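Local coordinates for protein SAM-dependent methyltransferase (Pyrococcus horikoshii, PDB 1WZN) that probably transfers a methyl group from S-adenosyl-L-methionine to an acceptor substrate and binds the by-product S-adenosyl-L-homocysteine, at residues Ile209-Pro212 and Arg213-Arg216; Ile15-Arg18 and Arg19-Val23. All blocks are in the same frame, centred on the assembly; numbering follows the deposited sequence.

Interaction 1 of 2, residues Ile209-Pro212 and Arg213-Arg216; sequences IYTP and REVR
T211 and E214 meet as a capping box at the start of helix 212-219, each side chain reaching toward the backbone N-H of the other. The side chain of E214 can be followed outward. Its CB lies 3.4 Å from T211 O, and its CG passes 3.1 Å from T211 OG1, the two side chains crossing at about a right angle. CG stands anti to the carbonyl carbon and the chain beyond is extended, which carries the carboxylate back past the first turn to the chain before it. There OE2 accepts from T211 N at 2.8 Å, although the position of OE2 is less certain than the rest; OE1 is held by Q181.

The return half of the box is the bond from E214 N to T211 OG1, 3.1 Å long with an angle of 151° at the hydrogen. A chi1 of 61° sets OG1 between the backbone N and the carbonyl carbon, within range of that N-H, and OG1 also bonds to E214 of the second subunit. Helical bonding starts with V215 N to T211 O at 3.2 Å, nearly straight at 167°, and continues with R216 N to P212 O at 3.0 Å. Beside the box, V215 CG2 packs on Y210 CB at 3.8 Å. The chemistry implies that the N-H of E214 in the first turn is met by a hydroxyl, while the carboxylate, its OE2 less surely placed, probably accepts from T211 N, a charge the helix N-terminus would be expected to favour.

Interaction 2 of 2, residues Ile15-Arg18 and Arg19-Val23; sequences IYRR and RIERV. With SAH (S-adenosyl-L-homocysteine), chain F.
The short helix 17-21, near the N-terminus of the chain, carries this contact, and its residue R19 belongs to the S-adenosyl-L-homocysteine pocket. I20 N bonds to Y16 O at 3.3 Å and E21 N to R17 O at 3.0 Å, the i to i+4 spacing of an alpha-helical turn; the following bond, R22 N to R18 O at 3.4 Å, is weak.

Along the same turn R17 and E21 form a salt bridge. R17 bends at chi3 (50°), which brings NH1 to 3.0 Å from E21 OE2. That oxygen lies almost in the guanidinium plane and is met on its syn side but tilted out of the carboxylate plane, with the two group planes 30° apart; R17 CG also passes OE2 at 3.3 Å. NE makes a salt bridge with E161, which R18 also pairs with through NH1. A leucine in place of R17 would probably leave E21 without its charged mate within the turn and E161 with R18 alone of these two arginines.

R19 points its end elsewhere. Bent at chi2 (-113°), it brings NH2 to 2.9 Å from SAH O in a weak hydrogen bond, with NE 3.2 Å from the same oxygen, while E26 takes NH1. R19 thus lies at the carboxylate end of the ligand, in the S-adenosyl-L-homocysteine pocket of what is, by family and strand order 3-2-1-4-5-7-6, a Rossmann-like class I methyltransferase fold.

Interactions 1 and 2 stand apart, their centres 25 Å from each other and their nearest atoms about 16 Å, without touching. In chain order 15-23 comes first and 209-216 follows strand 198-208 of the four-stranded antiparallel sheet. Both involve the first turn of a helix, interaction 1 as an N-cap with a capping box, yet they bear differently on the ligand. Interaction 2 contacts S-adenosyl-L-homocysteine directly, whereas in interaction 1 the side chain of Y210 remains about 12 Å from it and about 9 Å from a bound magnesium ion. Interaction 1 instead borders the second subunit, while no other chain touches 15-23. One therefore belongs to the cofactor pocket, the other to a subunit interface.

Interaction 1 of 2, residues Ile209-Pro212 and Arg213-Arg216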
loop_
_atom_site.group_PDB
_atom_site.type_symbol
_atom_site.label_atom_id
_atom_site.label_comp_id
_atom_site.label_asym_id
_atom_site.label_seq_id
_atom_site.Cartn_x
_atom_site.Cartn_y
_atom_site.Cartn_z
ATOM N N ILE A 209 14.951 -15.382 -12.275
ATOM C CA ILE A 209 13.538 -15.253 -12.616
ATOM C C ILE A 209 13.258 -15.678 -14.055
ATOM O O ILE A 209 13.873 -15.165 -14.994
ATOM C CB ILE A 209 13.073 -13.794 -12.443
ATOM C CG1 ILE A 209 13.410 -13.309 -11.032
ATOM C CG2 ILE A 209 11.574 -13.693 -12.710
ATOM C CD1 ILE A 209 13.201 -11.810 -10.831
ATOM N N TYR A 210 12.311 -16.600 -14.213
ATOM C CA TYR A 210 11.930 -17.126 -15.519
ATOM C C TYR A 210 10.417 -17.122 -15.698
ATOM O O TYR A 210 9.675 -17.311 -14.734
ATOM C CB TYR A 210 12.394 -18.576 -15.666
ATOM C CG TYR A 210 13.886 -18.794 -15.679
ATOM C CD1 TYR A 210 14.647 -18.478 -16.802
ATOM C CD2 TYR A 210 14.533 -19.361 -14.582
ATOM C CE1 TYR A 210 16.015 -18.728 -16.837
ATOM C CE2 TYR A 210 15.899 -19.611 -14.603
ATOM C CZ TYR A 210 16.633 -19.292 -15.736
ATOM O OH TYR A 210 17.985 -19.529 -15.754
ATOM N N THR A 211 9.966 -16.923 -16.932
ATOM C CA THR A 211 8.540 -16.964 -17.227
ATOM C C THR A 211 8.286 -18.370 -17.749
ATOM O O THR A 211 9.227 -19.082 -18.099
ATOM C CB THR A 211 8.149 -15.978 -18.331
ATOM O OG1 THR A 211 8.851 -16.316 -19.536
ATOM C CG2 THR A 211 8.485 -14.545 -17.911
ATOM N N PRO A 212 7.019 -18.793 -17.799
ATOM C CA PRO A 212 6.713 -20.138 -18.297
ATOM C C PRO A 212 7.190 -20.319 -19.736
ATOM O O PRO A 212 7.743 -21.358 -20.093
ATOM C CB PRO A 212 5.195 -20.208 -18.179
ATOM C CG PRO A 212 4.930 -19.370 -16.968
ATOM C CD PRO A 212 5.824 -18.176 -17.195
ATOM N N ARG A 213 6.981 -19.296 -20.556
ATOM C CA ARG A 213 7.393 -19.365 -21.952
ATOM C C ARG A 213 8.908 -19.492 -22.081
ATOM O O ARG A 213 9.402 -20.200 -22.958
ATOM C CB ARG A 213 6.896 -18.134 -22.710
ATOM C CG ARG A 213 7.192 -18.159 -24.204
ATOM C CD ARG A 213 6.460 -17.023 -24.891
ATOM N NE ARG A 213 5.020 -17.147 -24.691
ATOM C CZ ARG A 213 4.181 -16.119 -24.618
ATOM N NH1 ARG A 213 4.633 -14.876 -24.728
ATOM N NH2 ARG A 213 2.889 -16.338 -24.428
ATOM N N GLU A 214 9.643 -18.811 -21.206
ATOM C CA GLU A 214 11.103 -18.876 -21.222
ATOM C C GLU A 214 11.578 -20.299 -20.975
ATOM O O GLU A 214 12.429 -20.819 -21.694
ATOM C CB GLU A 214 11.703 -18.000 -20.128
ATOM C CG GLU A 214 11.813 -16.538 -20.438
ATOM C CD GLU A 214 12.366 -15.780 -19.255
ATOM O OE1 GLU A 214 12.781 -14.628 -19.420
ATOM O OE2 GLU A 214 12.384 -16.344 -18.147
ATOM N N VAL A 215 11.039 -20.918 -19.933
ATOM C CA VAL A 215 11.431 -22.281 -19.609
ATOM C C VAL A 215 11.096 -23.221 -20.763
ATOM O O VAL A 215 11.901 -24.085 -21.109
ATOM C CB VAL A 215 10.745 -22.768 -18.322
ATOM C CG1 VAL A 215 11.250 -24.168 -17.965
ATOM C CG2 VAL A 215 11.052 -21.802 -17.179
ATOM N N ARG A 216 9.922 -23.052 -21.365
ATOM C CA ARG A 216 9.533 -23.902 -22.487
ATOM C C ARG A 216 10.506 -23.748 -23.654
ATOM O O ARG A 216 10.940 -24.742 -24.244
ATOM C CB ARG A 216 8.106 -23.589 -22.954
ATOM C CG ARG A 216 7.728 -24.329 -24.235
ATOM C CD ARG A 216 6.246 -24.230 -24.579
ATOM N NE ARG A 216 5.807 -22.862 -24.830
ATOM C CZ ARG A 216 6.307 -22.068 -25.771
ATOM N NH1 ARG A 216 7.278 -22.495 -26.567
ATOM N NH2 ARG A 216 5.832 -20.841 -25.915
#

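Interaction 2 of 2, residues Ile15-Arg18 and Arg19-Val23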
loop_
_atom_site.group_PDB
_atom_site.type_symbol
_atom_site.label_atom_id
_atom_site.label_comp_id
_atom_site.label_asym_id
_atom_site.label_seq_id
_atom_site.Cartn_x
_atom_site.Cartn_y
_atom_site.Cartn_z
ATOM N N ILE A 15 10.302 -25.533 8.862
ATOM C CA ILE A 15 10.037 -24.321 8.102
ATOM C C ILE A 15 9.013 -24.620 7.003
ATOM O O ILE A 15 8.120 -23.812 6.736
ATOM C CB ILE A 15 11.349 -23.788 7.475
ATOM C CG1 ILE A 15 12.287 -23.304 8.584
ATOM C CG2 ILE A 15 11.051 -22.679 6.468
ATOM C CD1 ILE A 15 13.708 -23.033 8.129
ATOM N N TYR A 16 9.123 -25.792 6.381
ATOM C CA TYR A 16 8.205 -26.084 5.284
ATOM C C TYR A 16 7.158 -27.140 5.658
ATOM O O TYR A 16 6.896 -28.084 4.926
ATOM C CB TYR A 16 9.025 -26.566 4.086
ATOM C CG TYR A 16 9.751 -25.420 3.478
ATOM C CD1 TYR A 16 9.047 -24.439 2.782
ATOM C CD2 TYR A 16 11.137 -25.312 3.615
ATOM C CE1 TYR A 16 9.720 -23.353 2.240
ATOM C CE2 TYR A 16 11.809 -24.228 3.065
ATOM C CZ TYR A 16 11.107 -23.251 2.380
ATOM O OH TYR A 16 11.766 -22.153 1.850
ATOM N N ARG A 17 6.577 -26.969 6.864
ATOM C CA ARG A 17 5.533 -27.887 7.316
ATOM C C ARG A 17 4.372 -27.950 6.318
ATOM O O ARG A 17 3.766 -28.987 6.083
ATOM C CB ARG A 17 5.032 -27.389 8.672
ATOM C CG ARG A 17 3.792 -28.138 9.158
ATOM C CD ARG A 17 3.283 -27.593 10.499
ATOM N NE ARG A 17 3.161 -26.132 10.454
ATOM C CZ ARG A 17 2.179 -25.620 9.690
ATOM N NH1 ARG A 17 1.365 -26.423 9.027
ATOM N NH2 ARG A 17 2.030 -24.294 9.607
ATOM N N ARG A 18 4.048 -26.772 5.749
ATOM C CA ARG A 18 2.928 -26.704 4.816
ATOM C C ARG A 18 3.201 -27.498 3.540
ATOM O O ARG A 18 2.356 -28.220 3.025
ATOM C CB ARG A 18 2.684 -25.233 4.476
ATOM C CG ARG A 18 2.265 -24.419 5.701
ATOM C CD ARG A 18 1.873 -22.984 5.333
ATOM N NE ARG A 18 1.562 -22.214 6.539
ATOM C CZ ARG A 18 2.601 -21.746 7.257
ATOM N NH1 ARG A 18 3.839 -21.969 6.853
ATOM N NH2 ARG A 18 2.373 -21.074 8.389
ATOM N N ARG A 19 4.419 -27.312 3.000
ATOM C CA ARG A 19 4.782 -28.049 1.798
ATOM C C ARG A 19 4.604 -29.555 1.990
ATOM O O ARG A 19 4.248 -30.287 1.076
ATOM C CB ARG A 19 6.242 -27.734 1.469
ATOM C CG ARG A 19 6.626 -28.170 0.055
ATOM C CD ARG A 19 7.635 -29.324 0.065
ATOM N NE ARG A 19 8.189 -29.535 -1.275
ATOM C CZ ARG A 19 7.487 -30.313 -2.119
ATOM N NH1 ARG A 19 6.341 -30.847 -1.732
ATOM N NH2 ARG A 19 7.953 -30.542 -3.350
ATOM N N ILE A 20 4.902 -30.011 3.222
ATOM C CA ILE A 20 4.790 -31.437 3.510
ATOM C C ILE A 20 3.330 -31.884 3.614
ATOM O O ILE A 20 2.956 -32.985 3.230
ATOM C CB ILE A 20 5.505 -31.720 4.831
ATOM C CG1 ILE A 20 7.019 -31.572 4.661
ATOM C CG2 ILE A 20 5.221 -33.165 5.277
ATOM C CD1 ILE A 20 7.782 -31.931 5.938
ATOM N N GLU A 21 2.500 -31.001 4.196
ATOM C CA GLU A 21 1.112 -31.375 4.429
ATOM C C GLU A 21 0.348 -31.643 3.128
ATOM O O GLU A 21 -0.701 -32.272 3.110
ATOM C CB GLU A 21 0.435 -30.250 5.221
ATOM C CG GLU A 21 0.235 -30.615 6.694
ATOM C CD GLU A 21 0.129 -29.352 7.519
ATOM O OE1 GLU A 21 -0.546 -28.428 7.090
ATOM O OE2 GLU A 21 0.721 -29.309 8.597
ATOM N N ARG A 22 0.891 -31.112 2.012
ATOM C CA ARG A 22 0.199 -31.287 0.737
ATOM C C ARG A 22 1.036 -32.050 -0.296
ATOM O O ARG A 22 0.773 -32.023 -1.491
ATOM C CB ARG A 22 -0.207 -29.906 0.205
ATOM C CG ARG A 22 0.977 -28.965 -0.021
ATOM C CD ARG A 22 0.542 -27.660 -0.706
ATOM N NE ARG A 22 1.597 -26.647 -0.626
ATOM C CZ ARG A 22 2.720 -26.878 -1.329
ATOM N NH1 ARG A 22 2.843 -27.993 -2.027
ATOM N NH2 ARG A 22 3.645 -25.921 -1.427
ATOM N N VAL A 23 2.065 -32.761 0.150
ATOM C CA VAL A 23 2.893 -33.514 -0.783
ATOM C C VAL A 23 2.089 -34.614 -1.474
ATOM O O VAL A 23 2.359 -34.963 -2.625
ATOM C CB VAL A 23 4.119 -34.149 -0.064
ATOM C CG1 VAL A 23 3.664 -35.199 0.942
ATOM C CG2 VAL A 23 5.058 -34.756 -1.089
HETATM N N SAH F . 13.266 -31.077 -3.782
HETATM C CA SAH F . 13.215 -30.744 -2.294
HETATM C CB SAH F . 14.090 -29.611 -1.832
HETATM C CG SAH F . 13.901 -28.199 -2.361
HETATM S SD SAH F . 15.241 -27.184 -1.591
HETATM C C SAH F . 11.680 -30.474 -1.957
HETATM O O SAH F . 10.821 -30.560 -2.855
HETATM O OXT SAH F . 11.420 -30.188 -0.722
HETATM C "C5'" SAH F . 16.389 -26.923 -2.887
HETATM C "C4'" SAH F . 17.523 -28.060 -2.898
HETATM O "O4'" SAH F . 18.364 -27.655 -3.984
HETATM C "C3'" SAH F . 18.444 -28.092 -1.700
HETATM O "O3'" SAH F . 18.354 -29.351 -1.032
HETATM C "C2'" SAH F . 19.863 -27.777 -2.331
HETATM O "O2'" SAH F . 20.922 -28.424 -1.635
HETATM C "C1'" SAH F . 19.683 -28.241 -3.765
HETATM N N9 SAH F . 20.524 -27.757 -4.693
HETATM C C8 SAH F . 20.818 -26.470 -5.124
HETATM N N7 SAH F . 21.700 -26.388 -6.065
HETATM C C5 SAH F . 22.063 -27.739 -6.322
HETATM C C6 SAH F . 22.993 -28.306 -7.257
HETATM N N6 SAH F . 23.731 -27.579 -8.108
HETATM N N1 SAH F . 23.080 -29.682 -7.223
HETATM C C2 SAH F . 22.348 -30.457 -6.372
HETATM N N3 SAH F . 21.445 -29.948 -5.462
HETATM C C4 SAH F . 21.356 -28.589 -5.492
#